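Local coordinates for protein diol-dehydratase (Roseburia inulinivorans, PDB 5I2A) that probably works as a B12-independent glycyl radical lyase that dehydrates 1,2-propanediol, at residues A[77-85]-A[323-331]. Numbering follows the deposited sequence. Where two conformers were deposited one is given.
Sequences STTIAPRGC and LNDLNKCRD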
ATOM      1  N   SER A  77      16.826 -29.309   5.447  1.00 12.26           N
ATOM      2  CA  SER A  77      15.710 -29.646   6.308  1.00 14.65           C
ATOM      3  C   SER A  77      15.214 -28.372   6.961  1.00 15.04           C
ATOM      4  O   SER A  77      16.014 -27.559   7.406  1.00 15.69           O
ATOM      5  CB  SER A  77      16.114 -30.667   7.388  1.00 14.58           C
ATOM      6  OG  SER A  77      16.415 -31.942   6.837  1.00 17.06           O
ATOM      7  N   THR A  78      13.900 -28.216   7.032  1.00 15.87           N
ATOM      8  CA  THR A  78      13.307 -26.993   7.556  1.00 16.42           C
ATOM      9  C   THR A  78      13.039 -27.122   9.064  1.00 16.14           C
ATOM     10  O   THR A  78      13.033 -26.132   9.788  1.00 14.96           O
ATOM     11  CB  THR A  78      12.023 -26.646   6.748  1.00 13.77           C
ATOM     12  OG1 THR A  78      12.411 -26.259   5.428  1.00 12.91           O
ATOM     13  CG2 THR A  78      11.214 -25.505   7.382  1.00 11.26           C
ATOM     14  N   THR A  79      12.864 -28.352   9.538  1.00 14.81           N
ATOM     15  CA  THR A  79      12.725 -28.608  10.967  1.00 15.13           C
ATOM     16  C   THR A  79      13.722 -29.671  11.448  1.00 18.73           C
ATOM     17  O   THR A  79      14.183 -30.498  10.677  1.00 17.45           O
ATOM     18  CB  THR A  79      11.316 -29.080  11.324  1.00 16.49           C
ATOM     19  OG1 THR A  79      10.976 -30.178  10.479  1.00 16.16           O
ATOM     20  CG2 THR A  79      10.296 -27.955  11.122  1.00 14.73           C
ATOM     21  N   ILE A  80      14.041 -29.657  12.733  1.00 19.43           N
ATOM     22  CA  ILE A  80      14.898 -30.692  13.277  1.00 16.47           C
ATOM     23  C   ILE A  80      14.135 -32.016  13.243  1.00 18.14           C
ATOM     24  O   ILE A  80      14.654 -33.017  12.765  1.00 17.10           O
ATOM     25  CB  ILE A  80      15.358 -30.358  14.684  1.00 16.92           C
ATOM     26  CG1 ILE A  80      16.194 -29.077  14.648  1.00 16.74           C
ATOM     27  CG2 ILE A  80      16.180 -31.522  15.279  1.00 19.22           C
ATOM     28  CD1 ILE A  80      17.337 -29.136  13.612  1.00 18.50           C
ATOM     29  N   ALA A  81      12.888 -32.008  13.701  1.00 16.48           N
ATOM     30  CA  ALA A  81      12.052 -33.204  13.621  1.00 15.10           C
ATOM     31  C   ALA A  81      11.645 -33.484  12.179  1.00 16.59           C
ATOM     32  O   ALA A  81      11.095 -32.618  11.524  1.00 18.26           O
ATOM     33  CB  ALA A  81      10.828 -33.060  14.489  1.00 16.24           C
ATOM     34  N   PRO A  82      11.912 -34.703  11.685  1.00 14.79           N
ATOM     35  CA  PRO A  82      11.457 -35.065  10.339  1.00 15.19           C
ATOM     36  C   PRO A  82       9.938 -34.936  10.201  1.00 14.89           C
ATOM     37  O   PRO A  82       9.217 -35.235  11.148  1.00 16.41           O
ATOM     38  CB  PRO A  82      11.903 -36.521  10.191  1.00 17.12           C
ATOM     39  CG  PRO A  82      13.053 -36.675  11.202  1.00 15.52           C
ATOM     40  CD  PRO A  82      12.627 -35.806  12.354  1.00 17.04           C
ATOM     41  N   ARG A  83       9.485 -34.464   9.041  1.00 14.07           N
ATOM     42  CA  ARG A  83       8.057 -34.246   8.772  1.00 15.31           C
ATOM     43  C   ARG A  83       7.424 -33.243   9.734  1.00 13.71           C
ATOM     44  O   ARG A  83       6.209 -33.210   9.891  1.00 16.66           O
ATOM     45  CB  ARG A  83       7.284 -35.566   8.809  1.00 12.06           C
ATOM     46  CG  ARG A  83       7.745 -36.548   7.725  1.00 14.65           C
ATOM     47  CD  ARG A  83       6.958 -37.840   7.745  1.00 16.83           C
ATOM     48  NE  ARG A  83       5.576 -37.668   7.326  1.00 17.54           N
ATOM     49  CZ  ARG A  83       4.519 -37.930   8.090  1.00 19.31           C
ATOM     50  NH1 ARG A  83       4.682 -38.388   9.331  1.00 14.38           N
ATOM     51  NH2 ARG A  83       3.293 -37.750   7.598  1.00 18.27           N
ATOM     52  N   GLY A  84       8.256 -32.429  10.370  1.00 13.57           N
ATOM     53  CA  GLY A  84       7.778 -31.412  11.276  1.00 12.22           C
ATOM     54  C   GLY A  84       7.393 -30.164  10.501  1.00 15.01           C
ATOM     55  O   GLY A  84       7.456 -30.149   9.269  1.00 13.62           O
ATOM     56  N   CYS A  85       6.973 -29.122  11.210  1.00 13.88           N
ATOM     57  CA  CYS A  85       6.738 -27.847  10.552  1.00 15.34           C
ATOM     58  C   CYS A  85       7.150 -26.675  11.426  1.00 14.19           C
ATOM     59  O   CYS A  85       7.131 -26.755  12.659  1.00 16.38           O
ATOM     60  CB  CYS A  85       5.265 -27.703  10.151  1.00 10.69           C
ATOM     61  SG  CYS A  85       4.122 -27.522  11.553  1.00 16.26           S
ATOM     62  N   LEU A 323      11.016 -34.585  -0.440  1.00 15.11           N
ATOM     63  CA  LEU A 323       9.716 -33.970  -0.688  1.00 12.46           C
ATOM     64  C   LEU A 323       8.678 -34.363   0.368  1.00 14.26           C
ATOM     65  O   LEU A 323       7.733 -33.621   0.594  1.00 13.31           O
ATOM     66  CB  LEU A 323       9.211 -34.329  -2.087  1.00 13.16           C
ATOM     67  CG  LEU A 323       9.890 -33.552  -3.227  1.00 13.58           C
ATOM     68  CD1 LEU A 323       9.733 -34.275  -4.571  1.00 12.25           C
ATOM     69  CD2 LEU A 323       9.312 -32.136  -3.326  1.00 12.85           C
ATOM     70  N   ASN A 324       8.854 -35.518   1.012  1.00 11.85           N
ATOM     71  CA  ASN A 324       7.988 -35.919   2.119  1.00 11.92           C
ATOM     72  C   ASN A 324       8.465 -35.449   3.489  1.00 15.85           C
ATOM     73  O   ASN A 324       7.756 -35.608   4.483  1.00 15.26           O
ATOM     74  CB  ASN A 324       7.821 -37.440   2.140  1.00 13.74           C
ATOM     75  CG  ASN A 324       7.076 -37.943   0.939  1.00 12.70           C
ATOM     76  OD1 ASN A 324       5.853 -38.055   0.960  1.00 13.06           O
ATOM     77  ND2 ASN A 324       7.807 -38.223  -0.134  1.00 11.81           N
ATOM     78  N   ASP A 325       9.654 -34.863   3.550  1.00 15.03           N
ATOM     79  CA  ASP A 325      10.166 -34.354   4.828  1.00 15.55           C
ATOM     80  C   ASP A 325       9.490 -33.030   5.220  1.00 17.98           C
ATOM     81  O   ASP A 325       9.353 -32.712   6.399  1.00 14.27           O
ATOM     82  CB  ASP A 325      11.684 -34.162   4.756  1.00 12.67           C
ATOM     83  CG  ASP A 325      12.329 -33.988   6.131  1.00 17.20           C
ATOM     84  OD1 ASP A 325      11.725 -34.375   7.151  1.00 16.92           O
ATOM     85  OD2 ASP A 325      13.454 -33.467   6.175  1.00 17.71           O
ATOM     86  N   LEU A 326       9.071 -32.257   4.224  1.00 15.48           N
ATOM     87  CA  LEU A 326       8.414 -30.974   4.486  1.00 14.32           C
ATOM     88  C   LEU A 326       6.958 -31.204   4.898  1.00 13.45           C
ATOM     89  O   LEU A 326       6.334 -32.187   4.482  1.00 15.16           O
ATOM     90  CB  LEU A 326       8.509 -30.068   3.250  1.00 12.57           C
ATOM     91  CG  LEU A 326       9.931 -29.754   2.764  1.00 12.83           C
ATOM     92  CD1 LEU A 326       9.899 -28.843   1.550  1.00 12.19           C
ATOM     93  CD2 LEU A 326      10.763 -29.137   3.887  1.00 13.64           C
ATOM     94  N   ASN A 327       6.428 -30.331   5.752  1.00 12.73           N
ATOM     95  CA  ASN A 327       5.067 -30.489   6.259  1.00 11.74           C
ATOM     96  C   ASN A 327       4.485 -29.118   6.633  1.00 14.03           C
ATOM     97  O   ASN A 327       5.172 -28.099   6.557  1.00 13.15           O
ATOM     98  CB  ASN A 327       5.054 -31.453   7.471  1.00 11.22           C
ATOM     99  CG  ASN A 327       3.694 -32.154   7.691  1.00 11.18           C
ATOM    100  OD1 ASN A 327       2.657 -31.760   7.153  1.00 12.53           O
ATOM    101  ND2 ASN A 327       3.714 -33.204   8.516  1.00 14.99           N
ATOM    102  N   LYS A 328       3.225 -29.106   7.042  1.00 11.72           N
ATOM    103  CA  LYS A 328       2.510 -27.880   7.334  1.00 11.12           C
ATOM    104  C   LYS A 328       1.353 -28.167   8.277  1.00 11.41           C
ATOM    105  O   LYS A 328       0.540 -29.044   8.011  1.00 13.31           O
ATOM    106  CB  LYS A 328       1.990 -27.249   6.030  1.00 11.16           C
ATOM    107  CG  LYS A 328       1.108 -26.007   6.179  1.00 13.12           C
ATOM    108  CD  LYS A 328       0.695 -25.518   4.756  1.00 14.51           C
ATOM    109  CE  LYS A 328      -0.287 -24.326   4.747  1.00 13.83           C
ATOM    110  NZ  LYS A 328      -0.550 -23.880   3.312  1.00 12.95           N
ATOM    111  N   CYS A 329       1.249 -27.416   9.364  1.00 12.59           N
ATOM    112  CA  CYS A 329       0.123 -27.636  10.269  1.00 12.11           C
ATOM    113  C   CYS A 329      -0.983 -26.631   9.992  1.00 13.10           C
ATOM    114  O   CYS A 329      -0.748 -25.432   9.998  1.00 16.72           O
ATOM    115  CB  CYS A 329       0.566 -27.552  11.741  1.00 12.69           C
ATOM    116  SG  CYS A 329      -0.808 -27.779  12.905  1.00 16.16           S
ATOM    117  N   ARG A 330      -2.182 -27.135   9.736  1.00 15.85           N
ATOM    118  CA  ARG A 330      -3.354 -26.302   9.487  1.00 16.90           C
ATOM    119  C   ARG A 330      -4.313 -26.454  10.658  1.00 13.06           C
ATOM    120  O   ARG A 330      -4.303 -27.488  11.310  1.00 13.63           O
ATOM    121  CB  ARG A 330      -4.054 -26.701   8.176  1.00 13.85           C
ATOM    122  CG  ARG A 330      -3.130 -26.749   6.954  1.00 14.60           C
ATOM    123  CD  ARG A 330      -3.838 -27.270   5.692  1.00 13.00           C
ATOM    124  NE  ARG A 330      -2.910 -27.319   4.563  1.00 12.20           N
ATOM    125  CZ  ARG A 330      -2.061 -28.320   4.335  1.00 15.54           C
ATOM    126  NH1 ARG A 330      -2.022 -29.371   5.161  1.00 14.62           N
ATOM    127  NH2 ARG A 330      -1.238 -28.269   3.296  1.00 13.69           N
ATOM    128  N   ASP A 331      -5.157 -25.451  10.901  1.00 16.17           N
ATOM    129  CA  ASP A 331      -6.165 -25.544  11.969  1.00 15.84           C
ATOM    130  C   ASP A 331      -7.072 -26.734  11.700  1.00 17.10           C
ATOM    131  O   ASP A 331      -7.263 -27.111  10.551  1.00 18.58           O
ATOM    132  CB  ASP A 331      -7.000 -24.263  12.085  1.00 12.75           C
ATOM    133  CG  ASP A 331      -7.920 -24.053  10.888  1.00 16.17           C
ATOM    134  OD1 ASP A 331      -9.070 -24.523  10.928  1.00 17.36           O
ATOM    135  OD2 ASP A 331      -7.488 -23.426   9.907  1.00 13.92           O
TER
HETATM  136  O   HOH W   1      12.684 -30.643   6.793  1.00 16.85           O
HETATM  137  O   HOH W   2      10.046 -30.141   7.715  1.00 16.51           O
HETATM  138  O   HOH W   3       5.120 -36.153   4.881  1.00 15.44           O
HETATM  139  O   HOH W   4       8.377 -28.100   6.734  1.00 12.47           O
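Asp325 and Asn327 grip the turn residue Arg83 by its two backbone polar groups, an example of how side chains from one loop can fix the shape of another when neither has regular secondary structure. With CG anti to the backbone N (chi1 -165°), the end of the Asp325 side chain reaches the turn, and OD1 takes the N-H of Arg83 nearly head-on at 2.9 Å. Two residues along, Asn327 answers from its amide: ND2 donates to Arg83 O at 2.8 Å, the carbonyl oxygen lying close to the amide plane. The other end of that amide turns back on its own chain, where Asn327 OD1 accepts from Lys328 N at 2.7 Å, so the side-chain group is held at both ends. Between the two grips, Arg83 CA approaches Asp325 O at 3.1 Å in a CH...O contact. The gripped residue belongs to a type II beta turn from Ala81 to Gly84, whose Ala81 O receives Gly84 N and Thr79 OG1 from opposite faces. In one of its two modelled conformers, the Arg83 side chain runs past Asn324, CG lying 3.4 Å from Asn324 O, and bends at chi3; water 3, in the plane of the guanidinium at its edge, links NE to the same carbonyl oxygen. Farther along, Cys85 SG packs against Cys329 CB at 3.6 Å, while the Leu326 and Thr78 side chains cross at about a right angle, CD2 of the leucine nearest OG1 of the threonine, whose polar partner is Gln274. Asp325 OD2 forms salt bridges with Arg69 and Lys322, which would probably stabilise its negative charge. Within the pyruvate formate lyase-like region, this buried junction joins the loop between helices 49-63 and 94-97 to the one linking helices 309-323 and 332-335, with helix 14-22 packing on Pro82, Arg83 and Asp325 and helix 262-279 on Thr78 and Leu326.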